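Local structure of stromal cell-derived factor 2-like protein (Arabidopsis thaliana, 3MAL) at residues V16-H28 / V66-V80. The protein takes part in protein quality control and the unfolded protein response of the endoplasmic reticulum, in a complex with ERDJ3B and BIP1 needed for EFR receptor accumulation. Residues are numbered along the deposited sequence; the frame is centred on the assembly and turned at random. Where two conformers were deposited one is given.
Sequences VEITYGSAIKLMH and VKPVPGTTEKQGDAV
Y20 plugs the loop formed by P68-V80, and the Y20 and V80 side chains cross at about a right angle. V80 CG2 stands over the centre of one Y20 ring face, 3.8 Å from the centroid, a CH-pi contact. With CG beside its own backbone N (chi1 -67°), Y20 reaches between the loop's two limbs: P68 CD touches Y20 CD2 at 3.6 Å, and from the other limb E74 CB and CG lie near Y20 CE1. A tyrosine suits this place because its long flat ring fills the loop while Y20 OH bonds a water at 2.7 Å in the ring plane. The backbone holds the plug at its root: Y20 N donates to D78 O at 2.9 Å, and Y20 O accepts a hydrogen bond from G77 N. G21 and G77 each take the third position of a type II turn (T19-S22, K75-D78), where phi is positive and a CB would jam against the preceding carbonyl O. G21 N donates to V66 O at 2.8 Å. V66 N returns a bond to S22 O, and the branched V66 splits its methyls: CG1 packs on the Y20 ring, CG2 on I24 CD1 (3.9 Å) and I18. V80 N to I18 O, with Y20 N to D78 O, brackets the T19-A79 bridge.

The contact sits at one end of the beta-trefoil's six-stranded barrel, where strands 23-28 and 64-67 pair antiparallel; strand 85-90 adds I86 against Y20 and V80, and strand 184-190 sets A186 against I18.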
loop_
_atom_site.group_PDB
_atom_site.type_symbol
_atom_site.label_atom_id
_atom_site.label_comp_id
_atom_site.label_asym_id
_atom_site.label_seq_id
_atom_site.Cartn_x
_atom_site.Cartn_y
_atom_site.Cartn_z
ATOM N N VAL A 16 -10.884 16.061 -3.080
ATOM C CA VAL A 16 -10.971 14.600 -2.758
ATOM C C VAL A 16 -10.511 13.648 -3.864
ATOM O O VAL A 16 -10.288 12.471 -3.551
ATOM C CB VAL A 16 -12.395 14.087 -2.320
ATOM C CG1 VAL A 16 -12.926 14.777 -1.059
ATOM C CG2 VAL A 16 -13.423 14.087 -3.492
ATOM N N GLU A 17 -10.418 14.096 -5.128
ATOM C CA GLU A 17 -9.936 13.211 -6.216
ATOM C C GLU A 17 -8.447 12.907 -6.061
ATOM O O GLU A 17 -7.593 13.805 -5.994
ATOM C CB GLU A 17 -10.237 13.752 -7.624
ATOM C CG GLU A 17 -11.711 13.880 -7.966
ATOM C CD GLU A 17 -12.247 15.246 -7.583
ATOM O OE1 GLU A 17 -11.571 15.955 -6.789
ATOM O OE2 GLU A 17 -13.330 15.625 -8.100
ATOM N N ILE A 18 -8.112 11.637 -6.018
ATOM C CA ILE A 18 -6.724 11.304 -5.789
ATOM C C ILE A 18 -5.990 11.190 -7.121
ATOM O O ILE A 18 -6.338 10.357 -7.957
ATOM C CB ILE A 18 -6.610 9.989 -5.004
ATOM C CG1 ILE A 18 -7.267 10.141 -3.617
ATOM C CG2 ILE A 18 -5.159 9.530 -4.946
ATOM C CD1 ILE A 18 -7.332 8.848 -2.817
ATOM N N THR A 19 -4.972 12.019 -7.327
ATOM C CA THR A 19 -4.286 12.080 -8.620
ATOM C C THR A 19 -2.883 11.477 -8.517
ATOM O O THR A 19 -2.325 11.392 -7.422
ATOM C CB THR A 19 -4.139 13.546 -9.094
ATOM O OG1 THR A 19 -3.603 14.333 -8.017
ATOM C CG2 THR A 19 -5.503 14.121 -9.513
ATOM N N TYR A 20 -2.296 11.084 -9.646
ATOM C CA TYR A 20 -0.918 10.608 -9.594
ATOM C C TYR A 20 -0.017 11.731 -9.097
ATOM O O TYR A 20 -0.231 12.907 -9.437
ATOM C CB TYR A 20 -0.450 10.102 -10.962
ATOM C CG TYR A 20 -1.165 8.843 -11.404
ATOM C CD1 TYR A 20 -2.237 8.905 -12.313
ATOM C CD2 TYR A 20 -0.794 7.599 -10.916
ATOM C CE1 TYR A 20 -2.917 7.756 -12.706
ATOM C CE2 TYR A 20 -1.466 6.425 -11.350
ATOM C CZ TYR A 20 -2.523 6.525 -12.232
ATOM O OH TYR A 20 -3.210 5.397 -12.646
ATOM N N GLY A 21 0.989 11.368 -8.300
ATOM C CA GLY A 21 1.865 12.364 -7.704
ATOM C C GLY A 21 1.422 12.794 -6.314
ATOM O O GLY A 21 2.147 13.500 -5.628
ATOM N N SER A 22 0.234 12.367 -5.892
ATOM C CA SER A 22 -0.267 12.804 -4.603
ATOM C C SER A 22 0.345 11.985 -3.462
ATOM O O SER A 22 0.792 10.835 -3.661
ATOM C CB SER A 22 -1.791 12.736 -4.560
ATOM O OG SER A 22 -2.178 11.447 -4.152
ATOM N N ALA A 23 0.400 12.608 -2.282
ATOM C CA ALA A 23 0.841 11.913 -1.070
ATOM C C ALA A 23 -0.384 11.499 -0.247
ATOM O O ALA A 23 -1.289 12.303 -0.007
ATOM C CB ALA A 23 1.775 12.781 -0.235
ATOM N N ILE A 24 -0.414 10.231 0.157
ATOM C CA ILE A 24 -1.561 9.692 0.885
ATOM C C ILE A 24 -1.141 8.860 2.089
ATOM O O ILE A 24 -0.013 8.356 2.141
ATOM C CB ILE A 24 -2.476 8.813 -0.020
ATOM C CG1 ILE A 24 -1.774 7.510 -0.429
ATOM C CG2 ILE A 24 -3.055 9.656 -1.193
ATOM C CD1 ILE A 24 -2.692 6.468 -1.085
ATOM N N LYS A 25 -2.053 8.742 3.049
ATOM C CA LYS A 25 -2.041 7.625 3.974
ATOM C C LYS A 25 -3.137 6.636 3.552
ATOM O O LYS A 25 -4.111 7.009 2.882
ATOM C CB LYS A 25 -2.217 8.092 5.407
ATOM C CG LYS A 25 -1.134 9.053 5.849
ATOM C CD LYS A 25 -1.136 9.222 7.374
ATOM C CE LYS A 25 0.007 10.157 7.801
ATOM N NZ LYS A 25 -0.054 10.405 9.270
ATOM N N LEU A 26 -2.921 5.366 3.871
ATOM C CA LEU A 26 -3.858 4.310 3.547
ATOM C C LEU A 26 -4.282 3.643 4.841
ATOM O O LEU A 26 -3.467 3.001 5.517
ATOM C CB LEU A 26 -3.202 3.307 2.589
ATOM C CG LEU A 26 -4.196 2.488 1.775
ATOM C CD1 LEU A 26 -4.889 3.329 0.680
ATOM C CD2 LEU A 26 -3.480 1.251 1.171
ATOM N N MET A 27 -5.553 3.818 5.202
ATOM C CA MET A 27 -6.075 3.305 6.444
ATOM C C MET A 27 -6.839 2.003 6.228
ATOM O O MET A 27 -7.707 1.919 5.348
ATOM C CB MET A 27 -6.990 4.343 7.093
ATOM C CG MET A 27 -7.479 3.956 8.493
ATOM S SD MET A 27 -8.804 5.007 9.141
ATOM C CE MET A 27 -10.202 4.308 8.282
ATOM N N HIS A 28 -6.503 1.007 7.050
ATOM C CA HIS A 28 -7.208 -0.278 7.129
ATOM C C HIS A 28 -8.622 -0.043 7.664
ATOM O O HIS A 28 -8.794 0.489 8.760
ATOM C CB HIS A 28 -6.424 -1.181 8.078
ATOM C CG HIS A 28 -6.944 -2.586 8.181
ATOM N ND1 HIS A 28 -7.005 -3.450 7.108
ATOM C CD2 HIS A 28 -7.372 -3.292 9.254
ATOM C CE1 HIS A 28 -7.459 -4.626 7.513
ATOM N NE2 HIS A 28 -7.707 -4.550 8.807
ATOM N N VAL A 66 1.467 8.091 -4.745
ATOM C CA VAL A 66 0.778 7.290 -5.765
ATOM C C VAL A 66 1.454 7.537 -7.122
ATOM O O VAL A 66 1.555 8.689 -7.578
ATOM C CB VAL A 66 -0.709 7.685 -5.897
ATOM C CG1 VAL A 66 -1.443 6.745 -6.861
ATOM C CG2 VAL A 66 -1.380 7.738 -4.538
ATOM N N LYS A 67 1.933 6.462 -7.749
ATOM C CA LYS A 67 2.608 6.583 -9.043
ATOM C C LYS A 67 2.084 5.592 -10.107
ATOM O O LYS A 67 1.575 4.505 -9.767
ATOM C CB LYS A 67 4.129 6.433 -8.861
ATOM C CG LYS A 67 4.784 7.637 -8.179
ATOM C CD LYS A 67 6.332 7.531 -8.154
ATOM C CE LYS A 67 6.894 8.718 -7.383
ATOM N NZ LYS A 67 8.389 8.916 -7.506
ATOM N N PRO A 68 2.198 5.973 -11.398
ATOM C CA PRO A 68 1.883 5.046 -12.485
ATOM C C PRO A 68 3.017 4.034 -12.693
ATOM O O PRO A 68 4.072 4.127 -12.050
ATOM C CB PRO A 68 1.744 5.983 -13.700
ATOM C CG PRO A 68 2.699 7.055 -13.443
ATOM C CD PRO A 68 2.661 7.276 -11.919
ATOM N N VAL A 69 2.795 3.052 -13.554
ATOM C CA VAL A 69 3.899 2.196 -13.994
ATOM C C VAL A 69 4.671 2.954 -15.105
ATOM O O VAL A 69 4.067 3.640 -15.940
ATOM C CB VAL A 69 3.434 0.756 -14.409
ATOM C CG1 VAL A 69 2.325 0.254 -13.482
ATOM C CG2 VAL A 69 2.984 0.698 -15.836
ATOM N N PRO A 70 6.011 2.828 -15.113
ATOM C CA PRO A 70 6.893 3.692 -15.919
ATOM C C PRO A 70 6.635 3.741 -17.450
ATOM O O PRO A 70 7.007 4.725 -18.103
ATOM C CB PRO A 70 8.302 3.151 -15.609
ATOM C CG PRO A 70 8.081 1.776 -15.018
ATOM C CD PRO A 70 6.777 1.848 -14.313
ATOM N N GLY A 71 5.989 2.735 -18.024
ATOM C CA GLY A 71 5.801 2.755 -19.489
ATOM C C GLY A 71 4.810 3.775 -20.069
ATOM O O GLY A 71 4.894 4.110 -21.246
ATOM N N THR A 72 3.943 4.331 -19.219
ATOM C CA THR A 72 2.553 4.671 -19.597
ATOM C C THR A 72 2.199 6.141 -19.840
ATOM O O THR A 72 2.989 7.046 -19.556
ATOM C CB THR A 72 1.608 4.163 -18.500
ATOM O OG1 THR A 72 2.029 4.709 -17.251
ATOM C CG2 THR A 72 1.685 2.647 -18.395
ATOM N N THR A 73 0.985 6.373 -20.330
ATOM C CA THR A 73 0.528 7.744 -20.611
ATOM C C THR A 73 0.067 8.514 -19.364
ATOM O O THR A 73 0.082 9.742 -19.359
ATOM C CB THR A 73 -0.543 7.811 -21.747
ATOM O OG1 THR A 73 -1.743 7.139 -21.342
ATOM C CG2 THR A 73 0.001 7.170 -23.013
ATOM N N GLU A 74 -0.311 7.785 -18.314
ATOM C CA GLU A 74 -0.788 8.387 -17.074
ATOM C C GLU A 74 0.280 9.271 -16.467
ATOM O O GLU A 74 1.426 8.854 -16.337
ATOM C CB GLU A 74 -1.193 7.305 -16.069
ATOM C CG GLU A 74 -2.528 6.637 -16.376
ATOM C CD GLU A 74 -2.421 5.465 -17.351
ATOM O OE1 GLU A 74 -3.467 4.850 -17.643
ATOM O OE2 GLU A 74 -1.303 5.157 -17.820
ATOM N N LYS A 75 -0.103 10.481 -16.071
ATOM C CA LYS A 75 0.866 11.459 -15.557
ATOM C C LYS A 75 0.404 12.097 -14.237
ATOM O O LYS A 75 -0.781 11.988 -13.841
ATOM C CB LYS A 75 1.154 12.524 -16.626
ATOM C CG LYS A 75 -0.025 13.502 -16.900
ATOM C CD LYS A 75 0.167 14.209 -18.224
ATOM C CE LYS A 75 -0.926 15.196 -18.510
ATOM N NZ LYS A 75 -2.241 14.523 -18.772
ATOM N N GLN A 76 1.345 12.736 -13.542
ATOM C CA GLN A 76 1.019 13.476 -12.321
ATOM C C GLN A 76 -0.128 14.455 -12.605
ATOM O O GLN A 76 -0.115 15.160 -13.634
ATOM C CB GLN A 76 2.240 14.241 -11.811
ATOM C CG GLN A 76 3.415 13.352 -11.327
ATOM C CD GLN A 76 4.568 14.175 -10.763
ATOM O OE1 GLN A 76 4.793 14.246 -9.528
ATOM N NE2 GLN A 76 5.306 14.816 -11.667
ATOM N N GLY A 77 -1.115 14.485 -11.704
ATOM C CA GLY A 77 -2.326 15.289 -11.891
ATOM C C GLY A 77 -3.490 14.578 -12.593
ATOM O O GLY A 77 -4.590 15.120 -12.667
ATOM N N ASP A 78 -3.245 13.385 -13.149
ATOM C CA ASP A 78 -4.335 12.604 -13.737
ATOM C C ASP A 78 -5.044 11.850 -12.602
ATOM O O ASP A 78 -4.386 11.351 -11.674
ATOM C CB ASP A 78 -3.825 11.610 -14.803
ATOM C CG ASP A 78 -3.376 12.286 -16.108
ATOM O OD1 ASP A 78 -3.607 13.513 -16.317
ATOM O OD2 ASP A 78 -2.774 11.566 -16.941
ATOM N N ALA A 79 -6.376 11.792 -12.652
ATOM C CA ALA A 79 -7.136 10.988 -11.692
ATOM C C ALA A 79 -6.754 9.511 -11.815
ATOM O O ALA A 79 -6.611 8.989 -12.925
ATOM C CB ALA A 79 -8.677 11.167 -11.913
ATOM N N VAL A 80 -6.594 8.832 -10.688
ATOM C CA VAL A 80 -6.368 7.391 -10.706
ATOM C C VAL A 80 -7.739 6.711 -10.880
ATOM O O VAL A 80 -8.666 6.982 -10.111
ATOM C CB VAL A 80 -5.687 6.880 -9.391
ATOM C CG1 VAL A 80 -5.295 5.421 -9.521
ATOM C CG2 VAL A 80 -4.457 7.737 -9.049
HETATM O O HOH W 1 -5.615 5.911 -13.854
HETATM O O HOH W 2 4.406 14.820 -6.651
#